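Local structure of sensor histidine kinase (Clostridium perfringens, 4ONX) at residues V35-A43 with F146-N154. The protein is the sensor domain of a histidine kinase, a single Cache domain that probably detects an extracellular signal and passes it on to the kinase. Numbering follows the deposited sequence.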
loop_
_atom_site.group_PDB
_atom_site.type_symbol
_atom_site.label_atom_id
_atom_site.label_comp_id
_atom_site.label_asym_id
_atom_site.label_seq_id
_atom_site.Cartn_x
_atom_site.Cartn_y
_atom_site.Cartn_z
ATOM N N VAL E 35 -16.852 -28.781 0.934
ATOM C CA VAL E 35 -17.117 -27.432 1.383
ATOM C C VAL E 35 -17.121 -27.385 2.900
ATOM O O VAL E 35 -16.403 -26.595 3.512
ATOM C CB VAL E 35 -18.476 -26.930 0.856
ATOM C CG1 VAL E 35 -18.844 -25.596 1.478
ATOM C CG2 VAL E 35 -18.449 -26.819 -0.658
ATOM N N ARG E 36 -17.930 -28.237 3.508
ATOM C CA ARG E 36 -18.033 -28.249 4.958
ATOM C C ARG E 36 -16.634 -28.312 5.575
ATOM O O ARG E 36 -16.332 -27.570 6.513
ATOM C CB ARG E 36 -18.904 -29.425 5.451
ATOM C CG ARG E 36 -20.330 -29.416 4.885
ATOM C CD ARG E 36 -21.345 -30.454 5.433
ATOM N NE ARG E 36 -22.677 -29.895 5.229
ATOM C CZ ARG E 36 -23.448 -29.348 6.164
ATOM N NH1 ARG E 36 -24.623 -28.851 5.809
ATOM N NH2 ARG E 36 -23.076 -29.319 7.439
ATOM N N ASN E 37 -15.777 -29.168 5.019
ATOM C CA ASN E 37 -14.418 -29.339 5.559
ATOM C C ASN E 37 -13.606 -28.050 5.364
ATOM O O ASN E 37 -13.048 -27.523 6.321
ATOM C CB ASN E 37 -13.692 -30.588 5.004
ATOM C CG ASN E 37 -13.078 -31.481 6.100
ATOM O OD1 ASN E 37 -13.385 -31.369 7.290
ATOM N ND2 ASN E 37 -12.248 -32.424 5.674
ATOM N N THR E 38 -13.586 -27.511 4.146
ATOM C CA THR E 38 -12.861 -26.267 3.892
ATOM C C THR E 38 -13.225 -25.169 4.879
ATOM O O THR E 38 -12.354 -24.462 5.396
ATOM C CB THR E 38 -13.171 -25.726 2.493
ATOM O OG1 THR E 38 -12.810 -26.699 1.519
ATOM C CG2 THR E 38 -12.407 -24.437 2.210
ATOM N N LEU E 39 -14.515 -24.998 5.124
ATOM C CA LEU E 39 -14.946 -23.965 6.039
ATOM C C LEU E 39 -14.392 -24.202 7.441
ATOM O O LEU E 39 -13.906 -23.271 8.090
ATOM C CB LEU E 39 -16.474 -23.899 6.100
ATOM C CG LEU E 39 -17.255 -23.592 4.818
ATOM C CD1 LEU E 39 -18.741 -23.538 5.133
ATOM C CD2 LEU E 39 -16.820 -22.281 4.179
ATOM N N LYS E 40 -14.459 -25.445 7.900
ATOM C CA LYS E 40 -14.022 -25.780 9.257
ATOM C C LYS E 40 -12.510 -25.616 9.410
ATOM O O LYS E 40 -12.051 -24.978 10.356
ATOM C CB LYS E 40 -14.505 -27.207 9.615
ATOM C CG LYS E 40 -14.473 -27.697 11.128
ATOM C CD LYS E 40 -13.237 -28.436 11.687
ATOM C CE LYS E 40 -13.532 -28.973 13.098
ATOM N NZ LYS E 40 -12.367 -29.657 13.744
ATOM N N GLU E 41 -11.738 -26.144 8.463
ATOM C CA GLU E 41 -10.269 -26.055 8.557
ATOM C C GLU E 41 -9.837 -24.582 8.504
ATOM O O GLU E 41 -9.018 -24.122 9.308
ATOM C CB GLU E 41 -9.566 -26.933 7.498
ATOM C CG GLU E 41 -9.669 -26.436 6.072
ATOM C CD GLU E 41 -8.943 -27.346 5.085
ATOM O OE1 GLU E 41 -7.937 -27.980 5.481
ATOM O OE2 GLU E 41 -9.359 -27.408 3.903
ATOM N N THR E 42 -10.444 -23.825 7.601
ATOM C CA THR E 42 -10.111 -22.423 7.460
ATOM C C THR E 42 -10.347 -21.666 8.756
ATOM O O THR E 42 -9.492 -20.904 9.215
ATOM C CB THR E 42 -10.941 -21.787 6.340
ATOM O OG1 THR E 42 -10.644 -22.446 5.107
ATOM C CG2 THR E 42 -10.622 -20.311 6.202
ATOM N N ALA E 43 -11.514 -21.874 9.343
ATOM C CA ALA E 43 -11.868 -21.186 10.576
ATOM C C ALA E 43 -10.985 -21.638 11.718
ATOM O O ALA E 43 -10.582 -20.844 12.555
ATOM C CB ALA E 43 -13.327 -21.441 10.918
ATOM N N PHE E 146 -15.171 -15.052 18.287
ATOM C CA PHE E 146 -15.462 -16.160 17.402
ATOM C C PHE E 146 -15.136 -15.801 15.967
ATOM O O PHE E 146 -14.953 -14.633 15.629
ATOM C CB PHE E 146 -16.938 -16.574 17.495
ATOM C CG PHE E 146 -17.889 -15.599 16.855
ATOM C CD1 PHE E 146 -18.122 -15.639 15.482
ATOM C CD2 PHE E 146 -18.575 -14.673 17.620
ATOM C CE1 PHE E 146 -19.003 -14.753 14.889
ATOM C CE2 PHE E 146 -19.462 -13.789 17.031
ATOM C CZ PHE E 146 -19.672 -13.827 15.663
ATOM N N ILE E 147 -15.099 -16.824 15.118
ATOM C CA ILE E 147 -14.823 -16.643 13.711
ATOM C C ILE E 147 -15.902 -17.349 12.945
ATOM O O ILE E 147 -16.236 -18.466 13.260
ATOM C CB ILE E 147 -13.461 -17.234 13.326
ATOM C CG1 ILE E 147 -12.383 -16.604 14.196
ATOM C CG2 ILE E 147 -13.179 -17.012 11.851
ATOM C CD1 ILE E 147 -10.978 -16.929 13.780
HETATM N N MSE E 148 -16.459 -16.685 11.950
HETATM C CA MSE E 148 -17.497 -17.283 11.131
HETATM C C MSE E 148 -16.944 -17.321 9.744
HETATM O O MSE E 148 -16.284 -16.376 9.303
HETATM C CB MSE E 148 -18.769 -16.451 11.207
HETATM C CG MSE E 148 -19.952 -17.120 10.535
HETATM SE SE MSE E 148 -19.941 -16.721 8.616
HETATM C CE MSE E 148 -20.708 -14.924 8.852
ATOM N N VAL E 149 -17.174 -18.426 9.054
ATOM C CA VAL E 149 -16.709 -18.585 7.689
ATOM C C VAL E 149 -17.858 -19.175 6.905
ATOM O O VAL E 149 -18.470 -20.133 7.356
ATOM C CB VAL E 149 -15.490 -19.521 7.615
ATOM C CG1 VAL E 149 -15.079 -19.752 6.175
ATOM C CG2 VAL E 149 -14.322 -18.935 8.380
ATOM N N GLY E 150 -18.142 -18.632 5.725
ATOM C CA GLY E 150 -19.260 -19.136 4.952
ATOM C C GLY E 150 -19.151 -19.071 3.447
ATOM O O GLY E 150 -18.281 -18.396 2.883
ATOM N N LYS E 151 -20.058 -19.794 2.807
ATOM C CA LYS E 151 -20.143 -19.841 1.363
ATOM C C LYS E 151 -21.566 -19.504 0.989
ATOM O O LYS E 151 -22.501 -19.937 1.659
ATOM C CB LYS E 151 -19.817 -21.237 0.844
ATOM C CG LYS E 151 -19.903 -21.357 -0.668
ATOM C CD LYS E 151 -19.724 -22.794 -1.105
ATOM C CE LYS E 151 -19.845 -22.951 -2.609
ATOM N NZ LYS E 151 -18.723 -22.286 -3.320
ATOM N N TYR E 152 -21.733 -18.750 -0.089
ATOM C CA TYR E 152 -23.050 -18.363 -0.545
ATOM C C TYR E 152 -23.507 -19.231 -1.703
ATOM O O TYR E 152 -22.705 -19.625 -2.546
ATOM C CB TYR E 152 -23.071 -16.886 -0.959
ATOM C CG TYR E 152 -24.407 -16.453 -1.540
ATOM C CD1 TYR E 152 -25.485 -16.151 -0.710
ATOM C CD2 TYR E 152 -24.596 -16.366 -2.918
ATOM C CE1 TYR E 152 -26.713 -15.773 -1.237
ATOM C CE2 TYR E 152 -25.820 -15.982 -3.452
ATOM C CZ TYR E 152 -26.878 -15.688 -2.609
ATOM O OH TYR E 152 -28.101 -15.308 -3.129
ATOM N N TYR E 153 -24.807 -19.523 -1.719
ATOM C CA TYR E 153 -25.443 -20.299 -2.774
ATOM C C TYR E 153 -26.632 -19.488 -3.296
ATOM O O TYR E 153 -27.418 -18.926 -2.516
ATOM C CB TYR E 153 -25.915 -21.653 -2.252
ATOM C CG TYR E 153 -24.817 -22.611 -1.801
ATOM C CD1 TYR E 153 -24.189 -23.458 -2.705
ATOM C CD2 TYR E 153 -24.450 -22.702 -0.464
ATOM C CE1 TYR E 153 -23.206 -24.348 -2.296
ATOM C CE2 TYR E 153 -23.469 -23.590 -0.044
ATOM C CZ TYR E 153 -22.850 -24.414 -0.961
ATOM O OH TYR E 153 -21.869 -25.302 -0.538
ATOM N N ASN E 154 -26.755 -19.449 -4.621
ATOM C CA ASN E 154 -27.807 -18.699 -5.301
ATOM C C ASN E 154 -29.202 -19.286 -5.062
ATOM O O ASN E 154 -29.523 -20.381 -5.534
ATOM C CB ASN E 154 -27.509 -18.661 -6.804
ATOM C CG ASN E 154 -26.090 -18.196 -7.107
ATOM O OD1 ASN E 154 -25.306 -17.916 -6.198
ATOM N ND2 ASN E 154 -25.751 -18.130 -8.390
#
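Val149 meets Leu39 and Ala43 where the N-terminal helix 33-47 of this single Cache domain lies on its antiparallel sheet, against strand 142-153; the axes of 35-43 and 146-153 approach to 8.1 Å and run roughly antiparallel, at 153°. Val149 CB faces the helix backbone, 4.1 Å from Leu39 O. There its two methyls part along the helix. With Val149 CG1 anti to the backbone N (chi1 176°), that methyl meets Leu39 CD2 at 3.7 Å, with Thr42 CG2 at the margin, while Val149 CG2, anti to the carbonyl carbon, meets Ala43 CB at 3.7 Å. One valine thus fills the ground between residues a helical turn apart. The same Leu39 CD2 also touches Gly150 C, where the strand offers backbone alone. Ile147 follows at one end, its CD1 beside Ala43 O; at the other end Lys151 CD lies against Val35 CG1, the two side chains crossing at about a right angle, and Lys151 NZ goes off to a salt bridge with Asp78. No hydrogen bond joins the two segments; methyl and methylene groups make most of the contact. Past Lys151, Tyr153 approaches Val35 from the opposite direction and sets its OH 3.6 Å from Val35 CG1 and 3.7 Å from Val35 CG2.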